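Local coordinates for putative endonuclease/exonuclease/phosphatase family protein (Bacteroides vulgatus ATCC 8482, PDB 3G6S) that is a putative hydrolase of the endonuclease/exonuclease/phosphatase family, probably cleaving phosphodiester bonds in nucleic acids, at residues C237-E242 with D250-L255. Sequence-based numbering, arbitrary orientation.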
ATOM      1  N   CYS A 237       2.147  11.181  10.771  1.00 24.40           N
ATOM      2  CA  CYS A 237       1.901  10.919   9.370  1.00 30.59           C
ATOM      3  C   CYS A 237       2.435  12.057   8.524  1.00 32.11           C
ATOM      4  O   CYS A 237       2.377  13.225   8.912  1.00 35.59           O
ATOM      5  CB  CYS A 237       0.404  10.772   9.113  1.00 37.20           C
ATOM      6  SG  CYS A 237      -0.242   9.133   9.451  1.00 55.41           S
ATOM      7  N   GLU A 238       2.955  11.715   7.359  1.00 29.11           N
ATOM      8  CA  GLU A 238       3.465  12.731   6.470  1.00 26.58           C
ATOM      9  C   GLU A 238       3.195  12.373   5.023  1.00 26.63           C
ATOM     10  O   GLU A 238       3.305  11.215   4.617  1.00 21.77           O
ATOM     11  CB  GLU A 238       4.964  12.916   6.673  1.00 35.11           C
ATOM     12  CG  GLU A 238       5.560  13.924   5.710  1.00 45.48           C
ATOM     13  CD  GLU A 238       7.069  13.888   5.691  1.00 64.50           C
ATOM     14  OE1 GLU A 238       7.688  14.084   6.764  1.00 74.95           O
ATOM     15  OE2 GLU A 238       7.639  13.663   4.600  1.00 76.46           O
ATOM     16  N   ILE A 239       2.823  13.380   4.248  1.00 25.71           N
ATOM     17  CA  ILE A 239       2.571  13.195   2.830  1.00 25.94           C
ATOM     18  C   ILE A 239       3.374  14.302   2.170  1.00 27.55           C
ATOM     19  O   ILE A 239       2.918  15.436   2.076  1.00 36.22           O
ATOM     20  CB  ILE A 239       1.071  13.350   2.494  1.00 24.65           C
ATOM     21  CG1 ILE A 239       0.262  12.265   3.214  1.00 18.15           C
ATOM     22  CG2 ILE A 239       0.858  13.243   0.994  1.00 14.55           C
ATOM     23  CD1 ILE A 239      -1.238  12.391   3.022  1.00 22.86           C
ATOM     24  N   PRO A 240       4.603  13.991   1.735  1.00 36.81           N
ATOM     25  CA  PRO A 240       5.473  14.979   1.091  1.00 31.38           C
ATOM     26  C   PRO A 240       4.899  15.523  -0.205  1.00 34.95           C
ATOM     27  O   PRO A 240       4.370  14.769  -1.030  1.00 36.95           O
ATOM     28  CB  PRO A 240       6.770  14.206   0.875  1.00 31.53           C
ATOM     29  CG  PRO A 240       6.284  12.794   0.663  1.00 43.34           C
ATOM     30  CD  PRO A 240       5.242  12.662   1.755  1.00 38.14           C
ATOM     31  N   ALA A 241       4.988  16.838  -0.383  1.00 33.69           N
ATOM     32  CA  ALA A 241       4.479  17.457  -1.603  1.00 37.98           C
ATOM     33  C   ALA A 241       5.318  16.990  -2.785  1.00 33.66           C
ATOM     34  O   ALA A 241       6.525  16.779  -2.668  1.00 28.59           O
ATOM     35  CB  ALA A 241       4.532  18.977  -1.493  1.00 34.74           C
ATOM     36  N   GLU A 242       4.662  16.818  -3.921  1.00 25.80           N
ATOM     37  CA  GLU A 242       5.347  16.386  -5.112  1.00 29.84           C
ATOM     38  C   GLU A 242       6.240  17.528  -5.590  1.00 33.46           C
ATOM     39  O   GLU A 242       5.992  18.688  -5.261  1.00 28.90           O
ATOM     40  CB  GLU A 242       4.325  15.972  -6.185  1.00 33.20           C
ATOM     41  CG  GLU A 242       3.385  17.069  -6.733  1.00 33.47           C
ATOM     42  CD  GLU A 242       2.520  17.766  -5.679  1.00 39.64           C
ATOM     43  OE1 GLU A 242       2.147  17.149  -4.655  1.00 35.16           O
ATOM     44  OE2 GLU A 242       2.188  18.951  -5.900  1.00 46.30           O
ATOM     45  N   ASP A 250       2.864   9.952 -10.108  1.00 23.23           N
ATOM     46  CA  ASP A 250       1.688  10.802 -10.227  1.00 30.81           C
ATOM     47  C   ASP A 250       0.990  10.829  -8.865  1.00 33.11           C
ATOM     48  O   ASP A 250       0.078  11.622  -8.635  1.00 36.59           O
ATOM     49  CB  ASP A 250       0.725  10.300 -11.313  1.00 35.12           C
ATOM     50  CG  ASP A 250       0.456   8.820 -11.220  1.00 43.14           C
ATOM     51  OD1 ASP A 250       0.623   8.248 -10.120  1.00 57.74           O
ATOM     52  OD2 ASP A 250       0.066   8.224 -12.250  1.00 52.82           O
ATOM     53  N   HIS A 251       1.433   9.954  -7.965  1.00 29.47           N
ATOM     54  CA  HIS A 251       0.894   9.884  -6.613  1.00 29.17           C
ATOM     55  C   HIS A 251       1.913  10.379  -5.588  1.00 26.36           C
ATOM     56  O   HIS A 251       3.111  10.471  -5.870  1.00 29.10           O
ATOM     57  CB  HIS A 251       0.533   8.449  -6.234  1.00 29.06           C
ATOM     58  CG  HIS A 251      -0.773   7.974  -6.783  1.00 37.97           C
ATOM     59  ND1 HIS A 251      -0.933   7.574  -8.091  1.00 41.98           N
ATOM     60  CD2 HIS A 251      -1.970   7.780  -6.181  1.00 38.86           C
ATOM     61  CE1 HIS A 251      -2.171   7.149  -8.272  1.00 42.66           C
ATOM     62  NE2 HIS A 251      -2.821   7.263  -7.127  1.00 43.61           N
ATOM     63  N   ASN A 252       1.418  10.701  -4.396  1.00 23.77           N
ATOM     64  CA  ASN A 252       2.266  11.124  -3.295  1.00 18.45           C
ATOM     65  C   ASN A 252       2.250   9.993  -2.262  1.00 21.98           C
ATOM     66  O   ASN A 252       1.200   9.475  -1.914  1.00 24.34           O
ATOM     67  CB  ASN A 252       1.743  12.406  -2.643  1.00 19.84           C
ATOM     68  CG  ASN A 252       2.260  13.671  -3.325  1.00 37.10           C
ATOM     69  OD1 ASN A 252       3.250  13.638  -4.071  1.00 28.81           O
ATOM     70  ND2 ASN A 252       1.604  14.797  -3.053  1.00 13.89           N
ATOM     71  N   PRO A 253       3.420   9.581  -1.770  1.00 24.28           N
ATOM     72  CA  PRO A 253       3.477   8.506  -0.773  1.00 24.25           C
ATOM     73  C   PRO A 253       2.963   9.003   0.576  1.00 26.93           C
ATOM     74  O   PRO A 253       3.007  10.205   0.862  1.00 22.18           O
ATOM     75  CB  PRO A 253       4.961   8.174  -0.720  1.00 18.37           C
ATOM     76  CG  PRO A 253       5.580   9.541  -0.912  1.00 34.20           C
ATOM     77  CD  PRO A 253       4.763  10.116  -2.046  1.00 20.59           C
ATOM     78  N   GLN A 254       2.470   8.085   1.401  1.00 34.00           N
ATOM     79  CA  GLN A 254       1.986   8.452   2.727  1.00 26.86           C
ATOM     80  C   GLN A 254       2.798   7.706   3.782  1.00 30.04           C
ATOM     81  O   GLN A 254       2.685   6.484   3.901  1.00 32.25           O
ATOM     82  CB  GLN A 254       0.510   8.091   2.899  1.00 20.62           C
ATOM     83  CG  GLN A 254      -0.129   8.808   4.085  1.00 37.16           C
ATOM     84  CD  GLN A 254      -1.388   8.131   4.623  1.00 33.28           C
ATOM     85  OE1 GLN A 254      -2.227   7.635   3.868  1.00 42.46           O
ATOM     86  NE2 GLN A 254      -1.526   8.126   5.942  1.00 36.34           N
ATOM     87  N   LEU A 255       3.617   8.427   4.544  1.00 24.16           N
ATOM     88  CA  LEU A 255       4.417   7.777   5.581  1.00 24.28           C
ATOM     89  C   LEU A 255       3.682   7.766   6.916  1.00 26.47           C
ATOM     90  O   LEU A 255       2.812   8.597   7.164  1.00 27.42           O
ATOM     91  CB  LEU A 255       5.771   8.473   5.757  1.00 21.97           C
ATOM     92  CG  LEU A 255       6.574   8.792   4.489  1.00 34.91           C
ATOM     93  CD1 LEU A 255       8.027   9.088   4.869  1.00 25.92           C
ATOM     94  CD2 LEU A 255       6.524   7.623   3.523  1.00 28.95           C
TER
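Asn252 reaches across to Glu242 with its amide. Its CB lies 3.8 Å from CG2 of Ile239, the two side chains crossing at about a right angle. With CG anti to its own carbonyl carbon (chi1 -87°), the amide carbon comes up against the carbonyl oxygen of Pro240. OD1 rests 3.3 Å from CB of Glu242 and takes a weak hydrogen bond from His210, while ND2 gives a nearly straight bond of 2.9 Å to OE1 of Glu242. Carboxylate and amide are nearly coplanar, 23° apart, and OE2 of the same carboxylate is hydrogen-bonded to Tyr207. An alanine in place of Asn252 would probably leave Glu242 OE1 without this N-H donor and open a gap beside the Pro240 carbonyl oxygen, where the amide had been.

The bond ties the turn that follows strand 233-239 to the segment that leads into strand 254-260, two neighbouring antiparallel strands of one sheet of the DNase I-like fold. Glu238 and Leu255 form a hydrogen-bonded pair there: Leu255 N to Glu238 O is 2.8 Å, and Glu238 N to Leu255 O 3.1 Å. Between strands and loops the two prolines meet, CG of Pro240 3.7 Å from CG of Pro253. CG2 of Ile239 also lies 3.7 Å from the carbonyl oxygen of Pro253. On the sheet face carrying Ile239 and Gln254, CG1 of Ile239 packs 3.6 Å from CG of Gln254, and Tyr196 of helix 195-198 touches both side chains.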